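Local atomic coordinates of aryl acylamidase (bacterium CSBL00001, PDB entry 4YJ6), a protein that probably hydrolyses aryl acylamides to an aromatic amine and a carboxylate, as a member of the amidase signature enzyme family. Residues Ala61-Arg66 / Glu71-Leu76; Glu224-Arg229 / Ala235-Val240; Glu29-Thr34 / Asp124-Gly129; Glu39-Gly44 / Asp173-Val178. All coordinates share one frame; numbering follows the deposited sequence.

Contact 1: Ala61-Arg66 / Glu71-Leu76; sequences AALERR and EPVGML
R66, near the end of helix 53-69, and E71, in the loop that follows, have CA atoms 4.8 Å apart, and E71 N donates to R66 O at 2.9 Å, a bond spanning five residues that turns the chain back beside the helix. R65 then meets the E71 carboxylate end-on with two nitrogens, NH1 to OE2 and NH2 to OE1, each at 3.0 Å. The first bond is nearly straight, lying in the guanidinium plane but coming from above the carboxylate; the second reaches the syn side of OE1. The two planes stand 52° apart, so the pair is twisted although each oxygen is gripped. E71 has CG anti to its carbonyl carbon (chi1 -62°) and an extended chain beyond, which carries the acid past R66 to R65. Its OE1 also lies 3.5 Å from R66 CG. The arrangement folds the loop after helix 53-69 back on its last turns and starts the connection to strand 80-84, an outer strand of a small mixed sheet. With an alanine here in place of E71, R65 would probably lose its counter-charge and be set free to turn, and R66 CG would lose cover. R66 itself points farther along the loop: NH1 gives an in-plane bond to P72 O at 3.1 Å, on a lone pair, and a salt bridge to D124, its strongest partner. V73 CG1 rests 3.7 Å from R66 NH1 and 3.6 Å from L63 CD2, a methyl that also lies against one guanidinium face of R66, offset toward its rim.

Contact 2: Glu224-Arg229 / Ala235-Val240; sequences EGPITR and ALAMNV
P226, in the middle of strand 223-228, presses its ring on A237 and M238 of helix 231-241, and this one residue carries the strand's whole share of the close packing. Its CB lies 3.9 Å from A237 CB, the short side chain that allows the helix to approach until the CA atoms of P226 and A237 are 6.6 Å apart. The other end of the ring is tighter: P226 CD sits 3.7 Å from the selenium of selenomethionine M238, with P226 CG slightly farther from SE at 4.1 Å. The M238 chain is bent at both chi2 (-58°) and chi3 (-57°), which curls the chain so that SE comes against P226 CD; the two side chains cross at about a right angle. Strand 223-228 lies between strands 178-183 and 198-201 in the large mixed sheet, and helix 231-241 follows the strand after a short turn and packs back on the sheet, part of the alpha/beta architecture of amidase signature enzymes. F200 of the neighbouring strand touches both P226 and M238 and extends the apolar patch. Packing thins away from the ring: T228 packs instead on D233 and A234, earlier in the same helix, and makes no close contact with A235-V240, and no hydrogen bond joins the two segments. Toward the looser, partly exposed flank of the helix, N239 turns to other work, its amide bonding F258 N and D257 OD1.

Contact 3: Glu29-Thr34 / Asp124-Gly129; sequences EVVEST and DSLLLG
L128 meets T34 with a strained-looking first torsion: its chi1 of -97° is well away from a staggered value, and the turn brings CD2 to 3.5 Å from T34 CG2. The same methyl lies 3.8 Å from T34 CB and, more loosely, 4.2 Å from V31 O, so one branch of the leucine covers the face of helix 27-45 between successive turns. The two side chains meet at a slant. One turn earlier, V31 CG2 touches L126 CD1 at 3.8 Å, these chains crossing at about a right angle. L126 and L128 alternate with L127, which points to the other face of the strand. Helix 29-34 and strand 126-129 run nearly parallel, 22° apart with axes 10.3 Å from each other at closest approach. The strand is the central one of a three-stranded mixed sheet, and the helix lies over one face of it, with A56 and A60 of helix 53-69 flanking V31. T34 keeps its methyl on the strand side because OG1 is tied down at 2.8 Å to V30 O, an oxygen that also accepts from T34 N on the opposite face of its plane. A serine in place of T34 could keep that hydroxyl bond but would probably open a gap beside L128 CD2. With no hydrogen bond between the segments and the threonine hydroxyl satisfied inside its own helix, the join rests on buried apolar surface alone.

Contact 4: Glu39-Gly44 / Asp173-Val178; sequences EQRDPG and DGIVPV
R41 and D173 meet side-on: the NE edge of the guanidinium faces the carboxylate, NE bonding OD2 at 2.8 Å and NH2 bonding OD1 at 2.9 Å. The NH2 bond is almost straight at 173°, with OD1 in the guanidinium plane, whereas the NE bond is more bent. Seen from the acid, both donors arrive from above its plane rather than within it, and the two flat groups are inclined by 37°. A bend at chi3 of R41 (74°) folds NE and NH2 back toward the aspartate instead of letting the chain run straight on. Lower down the same side chain, I175 CD1 packs 3.8 Å from R41 CB, an apolar footing beside the ion pair. OD2 of D173 has a second cationic partner in R493, which also bonds R41 O, so two arginines share the carboxylate; this buried acid is thereby likely to stay ionised. The pair fastens helix 27-45 to the end of helix 165-172, where G174, with positive phi, completes a Schellman motif, the familiar glycine-bearing helix terminus, before the chain leads on into strand 178-183.

Contacts 3 and 4 share helix 27-45, are centred 12 Å apart and cross along the chain; T34 CG2 joins them by touching V176 CG1 at 3.9 Å. Contact 1 is nested within the loops that both close, and its centre lies 13 Å from that of contact 3, with D124 linking the two through R66 NH1 and G74 N. Contact 2 comes last in sequence and belongs to the large sheet. It meets contact 1 through M75 and L76 against V240, and contact 4 through R229 NH1 bonding V176 O. Helix 27-45 and the small sheet containing strand 126-131 are thus tied to the large sheet of the amidase fold.

Contact 1: Ala61-Arg66 / Glu71-Leu76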
loop_
_atom_site.group_PDB
_atom_site.type_symbol
_atom_site.label_atom_id
_atom_site.label_comp_id
_atom_site.label_asym_id
_atom_site.label_seq_id
_atom_site.Cartn_x
_atom_site.Cartn_y
_atom_site.Cartn_z
ATOM N N ALA A 61 -18.711 3.205 21.732
ATOM C CA ALA A 61 -19.900 3.227 22.642
ATOM C C ALA A 61 -21.188 3.007 21.875
ATOM O O ALA A 61 -22.074 2.279 22.314
ATOM C CB ALA A 61 -19.974 4.558 23.454
ATOM N N ALA A 62 -21.301 3.634 20.706
ATOM C CA ALA A 62 -22.502 3.504 19.894
ATOM C C ALA A 62 -22.599 2.080 19.315
ATOM O O ALA A 62 -23.681 1.503 19.235
ATOM C CB ALA A 62 -22.496 4.569 18.771
ATOM N N LEU A 63 -21.455 1.518 18.932
ATOM C CA LEU A 63 -21.442 0.161 18.362
ATOM C C LEU A 63 -21.825 -0.830 19.457
ATOM O O LEU A 63 -22.619 -1.775 19.249
ATOM C CB LEU A 63 -20.034 -0.151 17.846
ATOM C CG LEU A 63 -19.845 -1.107 16.653
ATOM C CD1 LEU A 63 -18.496 -1.833 16.718
ATOM C CD2 LEU A 63 -20.995 -2.030 16.255
ATOM N N GLU A 64 -21.284 -0.591 20.644
ATOM C CA GLU A 64 -21.591 -1.462 21.772
ATOM C C GLU A 64 -23.092 -1.425 22.049
ATOM O O GLU A 64 -23.710 -2.482 22.277
ATOM C CB GLU A 64 -20.810 -1.030 22.999
ATOM C CG GLU A 64 -21.189 -1.837 24.266
ATOM C CD GLU A 64 -20.546 -1.270 25.510
ATOM O OE1 GLU A 64 -19.546 -1.847 25.990
ATOM O OE2 GLU A 64 -21.046 -0.233 26.016
ATOM N N ARG A 65 -23.687 -0.228 22.006
ATOM C CA ARG A 65 -25.129 -0.144 22.259
ATOM C C ARG A 65 -25.923 -0.923 21.211
ATOM O O ARG A 65 -26.839 -1.662 21.548
ATOM C CB ARG A 65 -25.595 1.304 22.319
ATOM C CG ARG A 65 -27.055 1.424 22.806
ATOM C CD ARG A 65 -27.706 2.800 22.429
ATOM N NE ARG A 65 -27.729 2.989 20.983
ATOM C CZ ARG A 65 -28.571 2.378 20.153
ATOM N NH1 ARG A 65 -29.505 1.569 20.617
ATOM N NH2 ARG A 65 -28.488 2.574 18.849
ATOM N N ARG A 66 -25.571 -0.786 19.933
ATOM C CA ARG A 66 -26.263 -1.520 18.892
ATOM C C ARG A 66 -26.115 -3.036 19.071
ATOM O O ARG A 66 -27.080 -3.775 18.893
ATOM C CB ARG A 66 -25.767 -1.113 17.510
ATOM C CG ARG A 66 -26.269 0.283 17.109
ATOM C CD ARG A 66 -25.896 0.579 15.660
ATOM N NE ARG A 66 -24.535 1.098 15.549
ATOM C CZ ARG A 66 -23.610 0.671 14.690
ATOM N NH1 ARG A 66 -23.847 -0.346 13.843
ATOM N NH2 ARG A 66 -22.427 1.283 14.685
ATOM N N GLU A 71 -29.344 -4.442 17.215
ATOM C CA GLU A 71 -29.499 -3.643 15.998
ATOM C C GLU A 71 -28.423 -3.975 14.956
ATOM O O GLU A 71 -27.404 -4.595 15.284
ATOM C CB GLU A 71 -29.440 -2.159 16.368
ATOM C CG GLU A 71 -30.599 -1.782 17.305
ATOM C CD GLU A 71 -30.518 -0.345 17.801
ATOM O OE1 GLU A 71 -29.751 0.443 17.235
ATOM O OE2 GLU A 71 -31.230 -0.003 18.763
ATOM N N PRO A 72 -28.654 -3.601 13.699
ATOM C CA PRO A 72 -27.716 -4.039 12.647
ATOM C C PRO A 72 -26.326 -3.463 12.824
ATOM O O PRO A 72 -26.151 -2.294 13.204
ATOM C CB PRO A 72 -28.361 -3.518 11.353
ATOM C CG PRO A 72 -29.839 -3.452 11.698
ATOM C CD PRO A 72 -29.855 -2.964 13.122
ATOM N N VAL A 73 -25.334 -4.316 12.584
ATOM C CA VAL A 73 -23.951 -3.870 12.650
ATOM C C VAL A 73 -23.234 -4.358 11.384
ATOM O O VAL A 73 -23.708 -5.255 10.681
ATOM C CB VAL A 73 -23.211 -4.359 13.926
ATOM C CG1 VAL A 73 -23.912 -3.801 15.204
ATOM C CG2 VAL A 73 -23.134 -5.875 13.982
ATOM N N GLY A 74 -22.093 -3.745 11.094
ATOM C CA GLY A 74 -21.427 -3.986 9.827
ATOM C C GLY A 74 -20.538 -5.216 9.797
ATOM O O GLY A 74 -20.297 -5.899 10.802
HETATM N N MSE A 75 -20.027 -5.513 8.609
HETATM C CA MSE A 75 -19.323 -6.780 8.434
HETATM C C MSE A 75 -17.912 -6.777 9.051
HETATM O O MSE A 75 -17.275 -7.832 9.173
HETATM C CB MSE A 75 -19.290 -7.161 6.951
HETATM C CG MSE A 75 -18.236 -6.533 6.124
HETATM SE SE MSE A 75 -18.493 -7.156 4.218
HETATM C CE MSE A 75 -20.126 -6.022 4.033
ATOM N N LEU A 76 -17.396 -5.597 9.398
ATOM C CA LEU A 76 -16.111 -5.496 10.095
ATOM C C LEU A 76 -16.324 -4.913 11.494
ATOM O O LEU A 76 -15.455 -4.266 12.058
ATOM C CB LEU A 76 -15.128 -4.612 9.310
ATOM C CG LEU A 76 -14.638 -5.260 8.013
ATOM C CD1 LEU A 76 -13.707 -4.257 7.295
ATOM C CD2 LEU A 76 -13.892 -6.527 8.292
#

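Contact 2: Glu224-Arg229 / Ala235-Val240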
loop_
_atom_site.group_PDB
_atom_site.type_symbol
_atom_site.label_atom_id
_atom_site.label_comp_id
_atom_site.label_asym_id
_atom_site.label_seq_id
_atom_site.Cartn_x
_atom_site.Cartn_y
_atom_site.Cartn_z
ATOM N N GLU A 224 -6.546 2.616 -3.637
ATOM C CA GLU A 224 -6.544 2.375 -2.184
ATOM C C GLU A 224 -6.752 0.894 -1.932
ATOM O O GLU A 224 -7.478 0.220 -2.681
ATOM C CB GLU A 224 -7.669 3.175 -1.503
ATOM C CG GLU A 224 -7.491 4.711 -1.712
ATOM C CD GLU A 224 -8.169 5.580 -0.669
ATOM O OE1 GLU A 224 -8.299 5.174 0.505
ATOM O OE2 GLU A 224 -8.573 6.705 -1.055
ATOM N N GLY A 225 -6.116 0.368 -0.895
ATOM C CA GLY A 225 -6.291 -1.043 -0.587
ATOM C C GLY A 225 -5.682 -1.389 0.758
ATOM O O GLY A 225 -5.041 -0.565 1.383
ATOM N N PRO A 226 -5.891 -2.631 1.193
ATOM C CA PRO A 226 -5.511 -3.088 2.526
ATOM C C PRO A 226 -4.101 -3.676 2.606
ATOM O O PRO A 226 -3.636 -4.309 1.652
ATOM C CB PRO A 226 -6.542 -4.170 2.810
ATOM C CG PRO A 226 -6.743 -4.814 1.457
ATOM C CD PRO A 226 -6.646 -3.650 0.455
ATOM N N ILE A 227 -3.465 -3.469 3.760
ATOM C CA ILE A 227 -2.283 -4.232 4.157
ATOM C C ILE A 227 -2.682 -5.073 5.372
ATOM O O ILE A 227 -3.255 -4.543 6.308
ATOM C CB ILE A 227 -1.128 -3.277 4.489
ATOM C CG1 ILE A 227 -0.755 -2.493 3.229
ATOM C CG2 ILE A 227 0.122 -4.059 5.068
ATOM C CD1 ILE A 227 0.258 -1.356 3.461
ATOM N N THR A 228 -2.424 -6.383 5.328
ATOM C CA THR A 228 -2.892 -7.298 6.384
ATOM C C THR A 228 -1.795 -8.324 6.693
ATOM O O THR A 228 -0.754 -8.334 6.056
ATOM C CB THR A 228 -4.120 -8.105 5.924
ATOM O OG1 THR A 228 -3.787 -8.844 4.741
ATOM C CG2 THR A 228 -5.307 -7.185 5.616
ATOM N N ARG A 229 -2.037 -9.213 7.655
ATOM C CA ARG A 229 -1.094 -10.306 7.907
ATOM C C ARG A 229 -1.587 -11.588 7.276
ATOM O O ARG A 229 -0.791 -12.516 7.096
ATOM C CB ARG A 229 -0.872 -10.541 9.417
ATOM C CG ARG A 229 -0.115 -9.368 10.097
ATOM C CD ARG A 229 0.209 -9.619 11.579
ATOM N NE ARG A 229 -1.015 -9.791 12.347
ATOM C CZ ARG A 229 -1.742 -8.786 12.847
ATOM N NH1 ARG A 229 -1.341 -7.519 12.744
ATOM N NH2 ARG A 229 -2.861 -9.074 13.484
ATOM N N ALA A 235 -9.141 -10.311 2.009
ATOM C CA ALA A 235 -10.380 -10.581 1.284
ATOM C C ALA A 235 -11.572 -9.979 2.011
ATOM O O ALA A 235 -12.483 -9.445 1.369
ATOM C CB ALA A 235 -10.581 -12.071 1.108
ATOM N N LEU A 236 -11.588 -10.065 3.342
ATOM C CA LEU A 236 -12.688 -9.453 4.099
ATOM C C LEU A 236 -12.696 -7.907 3.869
ATOM O O LEU A 236 -13.764 -7.303 3.627
ATOM C CB LEU A 236 -12.577 -9.778 5.594
ATOM C CG LEU A 236 -12.834 -11.257 5.925
ATOM C CD1 LEU A 236 -12.537 -11.486 7.400
ATOM C CD2 LEU A 236 -14.273 -11.783 5.578
ATOM N N ALA A 237 -11.524 -7.276 3.973
ATOM C CA ALA A 237 -11.414 -5.843 3.746
ATOM C C ALA A 237 -11.820 -5.484 2.301
ATOM O O ALA A 237 -12.489 -4.473 2.067
ATOM C CB ALA A 237 -10.019 -5.336 4.031
HETATM N N MSE A 238 -11.431 -6.307 1.343
HETATM C CA MSE A 238 -11.793 -6.021 -0.042
HETATM C C MSE A 238 -13.283 -6.159 -0.267
HETATM O O MSE A 238 -13.842 -5.448 -1.078
HETATM C CB MSE A 238 -11.045 -6.971 -1.001
HETATM C CG MSE A 238 -9.582 -6.612 -1.133
HETATM SE SE MSE A 238 -9.361 -4.787 -1.750
HETATM C CE MSE A 238 -10.372 -4.813 -3.435
ATOM N N ASN A 239 -13.944 -7.076 0.430
ATOM C CA ASN A 239 -15.398 -7.148 0.316
ATOM C C ASN A 239 -16.074 -5.849 0.742
ATOM O O ASN A 239 -17.108 -5.498 0.198
ATOM C CB ASN A 239 -15.952 -8.322 1.131
ATOM C CG ASN A 239 -15.946 -9.615 0.339
ATOM O OD1 ASN A 239 -15.656 -9.618 -0.858
ATOM N ND2 ASN A 239 -16.334 -10.696 0.983
ATOM N N VAL A 240 -15.469 -5.151 1.696
ATOM C CA VAL A 240 -15.966 -3.851 2.103
ATOM C C VAL A 240 -15.550 -2.743 1.133
ATOM O O VAL A 240 -16.356 -1.895 0.795
ATOM C CB VAL A 240 -15.473 -3.524 3.542
ATOM C CG1 VAL A 240 -15.753 -2.002 3.955
ATOM C CG2 VAL A 240 -16.168 -4.465 4.538
#

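Contact 3: Glu29-Thr34 / Asp124-Gly129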
loop_
_atom_site.group_PDB
_atom_site.type_symbol
_atom_site.label_atom_id
_atom_site.label_comp_id
_atom_site.label_asym_id
_atom_site.label_seq_id
_atom_site.Cartn_x
_atom_site.Cartn_y
_atom_site.Cartn_z
ATOM N N GLU A 29 -13.470 -2.190 24.626
ATOM C CA GLU A 29 -12.253 -2.803 25.087
ATOM C C GLU A 29 -11.291 -2.972 23.902
ATOM O O GLU A 29 -10.098 -2.827 24.046
ATOM C CB GLU A 29 -12.528 -4.153 25.753
ATOM C CG GLU A 29 -11.271 -4.751 26.309
ATOM C CD GLU A 29 -11.493 -6.083 27.022
ATOM O OE1 GLU A 29 -10.474 -6.787 27.296
ATOM O OE2 GLU A 29 -12.673 -6.422 27.303
ATOM N N VAL A 30 -11.826 -3.237 22.719
ATOM C CA VAL A 30 -10.956 -3.287 21.539
ATOM C C VAL A 30 -10.234 -1.948 21.392
ATOM O O VAL A 30 -9.034 -1.899 21.158
ATOM C CB VAL A 30 -11.745 -3.566 20.257
ATOM C CG1 VAL A 30 -10.770 -3.449 19.063
ATOM C CG2 VAL A 30 -12.375 -4.973 20.306
ATOM N N VAL A 31 -10.962 -0.842 21.529
ATOM C CA VAL A 31 -10.325 0.473 21.341
ATOM C C VAL A 31 -9.270 0.725 22.426
ATOM O O VAL A 31 -8.150 1.128 22.121
ATOM C CB VAL A 31 -11.367 1.578 21.352
ATOM C CG1 VAL A 31 -10.735 2.959 21.454
ATOM C CG2 VAL A 31 -12.267 1.435 20.096
ATOM N N GLU A 32 -9.608 0.497 23.703
ATOM C CA GLU A 32 -8.637 0.836 24.761
ATOM C C GLU A 32 -7.403 -0.053 24.678
ATOM O O GLU A 32 -6.290 0.397 24.896
ATOM C CB GLU A 32 -9.274 0.718 26.157
ATOM C CG GLU A 32 -10.492 1.602 26.370
ATOM C CD GLU A 32 -10.210 3.119 26.269
ATOM O OE1 GLU A 32 -9.034 3.560 26.308
ATOM O OE2 GLU A 32 -11.219 3.874 26.167
ATOM N N SER A 33 -7.599 -1.322 24.340
ATOM C CA SER A 33 -6.481 -2.251 24.224
ATOM C C SER A 33 -5.611 -1.931 23.013
ATOM O O SER A 33 -4.398 -2.148 23.051
ATOM C CB SER A 33 -6.980 -3.684 24.126
ATOM O OG SER A 33 -7.630 -4.080 25.326
ATOM N N THR A 34 -6.222 -1.421 21.950
ATOM C CA THR A 34 -5.445 -1.039 20.762
ATOM C C THR A 34 -4.652 0.223 21.089
ATOM O O THR A 34 -3.503 0.374 20.704
ATOM C CB THR A 34 -6.347 -0.795 19.533
ATOM O OG1 THR A 34 -7.037 -2.010 19.224
ATOM C CG2 THR A 34 -5.501 -0.402 18.294
ATOM N N ASP A 124 -18.497 -0.568 10.134
ATOM C CA ASP A 124 -18.235 -0.577 11.565
ATOM C C ASP A 124 -16.831 -0.967 11.995
ATOM O O ASP A 124 -16.599 -1.280 13.141
ATOM C CB ASP A 124 -19.291 -1.405 12.312
ATOM C CG ASP A 124 -20.617 -0.664 12.439
ATOM O OD1 ASP A 124 -20.587 0.581 12.639
ATOM O OD2 ASP A 124 -21.659 -1.343 12.331
ATOM N N SER A 125 -15.855 -0.864 11.090
ATOM C CA SER A 125 -14.481 -0.833 11.528
ATOM C C SER A 125 -14.268 0.485 12.277
ATOM O O SER A 125 -14.900 1.510 11.963
ATOM C CB SER A 125 -13.545 -0.980 10.291
ATOM O OG SER A 125 -12.179 -0.873 10.665
ATOM N N LEU A 126 -13.411 0.449 13.295
ATOM C CA LEU A 126 -13.174 1.619 14.163
ATOM C C LEU A 126 -11.848 2.279 13.780
ATOM O O LEU A 126 -10.787 1.654 13.888
ATOM C CB LEU A 126 -13.119 1.144 15.622
ATOM C CG LEU A 126 -14.482 0.577 16.056
ATOM C CD1 LEU A 126 -14.363 -0.224 17.378
ATOM C CD2 LEU A 126 -15.511 1.722 16.173
ATOM N N LEU A 127 -11.913 3.529 13.338
ATOM C CA LEU A 127 -10.726 4.265 12.903
ATOM C C LEU A 127 -10.044 4.938 14.080
ATOM O O LEU A 127 -10.637 5.802 14.756
ATOM C CB LEU A 127 -11.098 5.340 11.885
ATOM C CG LEU A 127 -11.805 4.862 10.628
ATOM C CD1 LEU A 127 -12.288 6.084 9.792
ATOM C CD2 LEU A 127 -10.851 4.025 9.872
ATOM N N LEU A 128 -8.795 4.583 14.312
ATOM C CA LEU A 128 -8.068 5.076 15.488
ATOM C C LEU A 128 -7.168 6.274 15.183
ATOM O O LEU A 128 -6.639 6.888 16.108
ATOM C CB LEU A 128 -7.222 3.952 16.145
ATOM C CG LEU A 128 -8.040 3.374 17.326
ATOM C CD1 LEU A 128 -9.113 2.446 16.785
ATOM C CD2 LEU A 128 -7.186 2.671 18.333
ATOM N N GLY A 129 -6.978 6.608 13.907
ATOM C CA GLY A 129 -6.046 7.677 13.544
ATOM C C GLY A 129 -5.446 7.514 12.155
ATOM O O GLY A 129 -6.031 6.822 11.321
#

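Contact 4: Glu39-Gly44 / Asp173-Val178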
loop_
_atom_site.group_PDB
_atom_site.type_symbol
_atom_site.label_atom_id
_atom_site.label_comp_id
_atom_site.label_asym_id
_atom_site.label_seq_id
_atom_site.Cartn_x
_atom_site.Cartn_y
_atom_site.Cartn_z
ATOM N N GLU A 39 0.366 3.115 22.250
ATOM C CA GLU A 39 1.158 3.908 23.176
ATOM C C GLU A 39 2.437 3.192 23.610
ATOM O O GLU A 39 3.460 3.831 23.850
ATOM C CB GLU A 39 0.296 4.311 24.393
ATOM C CG GLU A 39 -0.835 5.238 24.000
ATOM C CD GLU A 39 -0.335 6.548 23.402
ATOM O OE1 GLU A 39 0.579 7.182 23.987
ATOM O OE2 GLU A 39 -0.845 6.940 22.333
ATOM N N GLN A 40 2.377 1.869 23.693
ATOM C CA GLN A 40 3.482 1.062 24.179
ATOM C C GLN A 40 4.512 0.794 23.070
ATOM O O GLN A 40 5.719 0.822 23.314
ATOM C CB GLN A 40 2.947 -0.277 24.670
ATOM C CG GLN A 40 4.045 -1.205 25.173
ATOM C CD GLN A 40 3.576 -2.634 25.386
ATOM O OE1 GLN A 40 2.674 -3.110 24.703
ATOM N NE2 GLN A 40 4.209 -3.333 26.332
ATOM N N ARG A 41 4.020 0.555 21.854
ATOM C CA ARG A 41 4.850 -0.045 20.792
ATOM C C ARG A 41 5.212 0.940 19.677
ATOM O O ARG A 41 6.260 0.812 19.043
ATOM C CB ARG A 41 4.124 -1.262 20.196
ATOM C CG ARG A 41 3.971 -2.430 21.168
ATOM C CD ARG A 41 3.380 -3.646 20.504
ATOM N NE ARG A 41 4.363 -4.302 19.629
ATOM C CZ ARG A 41 5.244 -5.204 20.043
ATOM N NH1 ARG A 41 5.251 -5.607 21.325
ATOM N NH2 ARG A 41 6.091 -5.738 19.181
ATOM N N ASP A 42 4.385 1.960 19.472
ATOM C CA ASP A 42 4.627 2.887 18.373
ATOM C C ASP A 42 5.752 3.879 18.626
ATOM O O ASP A 42 6.297 4.395 17.689
ATOM C CB ASP A 42 3.342 3.636 17.959
ATOM C CG ASP A 42 3.523 4.427 16.656
ATOM O OD1 ASP A 42 3.877 3.801 15.652
ATOM O OD2 ASP A 42 3.375 5.653 16.660
ATOM N N PRO A 43 6.111 4.159 19.894
ATOM C CA PRO A 43 7.239 5.091 20.054
ATOM C C PRO A 43 8.472 4.722 19.239
ATOM O O PRO A 43 9.070 5.624 18.662
ATOM C CB PRO A 43 7.544 5.021 21.561
ATOM C CG PRO A 43 6.170 4.834 22.166
ATOM C CD PRO A 43 5.460 3.862 21.191
ATOM N N GLY A 44 8.841 3.447 19.165
ATOM C CA GLY A 44 9.984 3.057 18.356
ATOM C C GLY A 44 9.695 3.075 16.857
ATOM O O GLY A 44 10.541 3.486 16.054
ATOM N N ASP A 173 3.720 -5.221 13.148
ATOM C CA ASP A 173 4.041 -5.253 14.584
ATOM C C ASP A 173 2.850 -5.775 15.381
ATOM O O ASP A 173 2.896 -5.809 16.617
ATOM C CB ASP A 173 4.460 -3.863 15.072
ATOM C CG ASP A 173 5.313 -3.910 16.349
ATOM O OD1 ASP A 173 6.186 -4.782 16.435
ATOM O OD2 ASP A 173 5.102 -3.074 17.254
ATOM N N GLY A 174 1.781 -6.191 14.693
ATOM C CA GLY A 174 0.671 -6.847 15.359
ATOM C C GLY A 174 -0.368 -5.891 15.969
ATOM O O GLY A 174 -1.296 -6.349 16.636
ATOM N N ILE A 175 -0.224 -4.588 15.712
ATOM C CA ILE A 175 -0.957 -3.569 16.472
ATOM C C ILE A 175 -2.394 -3.428 15.982
ATOM O O ILE A 175 -3.293 -3.244 16.788
ATOM C CB ILE A 175 -0.222 -2.235 16.429
ATOM C CG1 ILE A 175 1.104 -2.367 17.201
ATOM C CG2 ILE A 175 -1.060 -1.075 17.094
ATOM C CD1 ILE A 175 2.072 -1.243 16.964
ATOM N N VAL A 176 -2.606 -3.490 14.668
ATOM C CA VAL A 176 -3.936 -3.638 14.108
ATOM C C VAL A 176 -3.850 -4.713 13.013
ATOM O O VAL A 176 -2.759 -4.933 12.466
ATOM C CB VAL A 176 -4.483 -2.345 13.469
ATOM C CG1 VAL A 176 -4.900 -1.295 14.573
ATOM C CG2 VAL A 176 -3.467 -1.763 12.474
ATOM N N PRO A 177 -4.977 -5.379 12.707
ATOM C CA PRO A 177 -4.900 -6.488 11.731
ATOM C C PRO A 177 -4.953 -6.023 10.280
ATOM O O PRO A 177 -4.557 -6.769 9.396
ATOM C CB PRO A 177 -6.137 -7.342 12.055
ATOM C CG PRO A 177 -7.124 -6.318 12.659
ATOM C CD PRO A 177 -6.271 -5.349 13.417
ATOM N N VAL A 178 -5.399 -4.801 10.040
ATOM C CA VAL A 178 -5.504 -4.280 8.663
ATOM C C VAL A 178 -5.258 -2.782 8.758
ATOM O O VAL A 178 -5.610 -2.140 9.766
ATOM C CB VAL A 178 -6.894 -4.581 8.022
ATOM C CG1 VAL A 178 -8.036 -4.051 8.912
ATOM C CG2 VAL A 178 -6.981 -3.962 6.588
#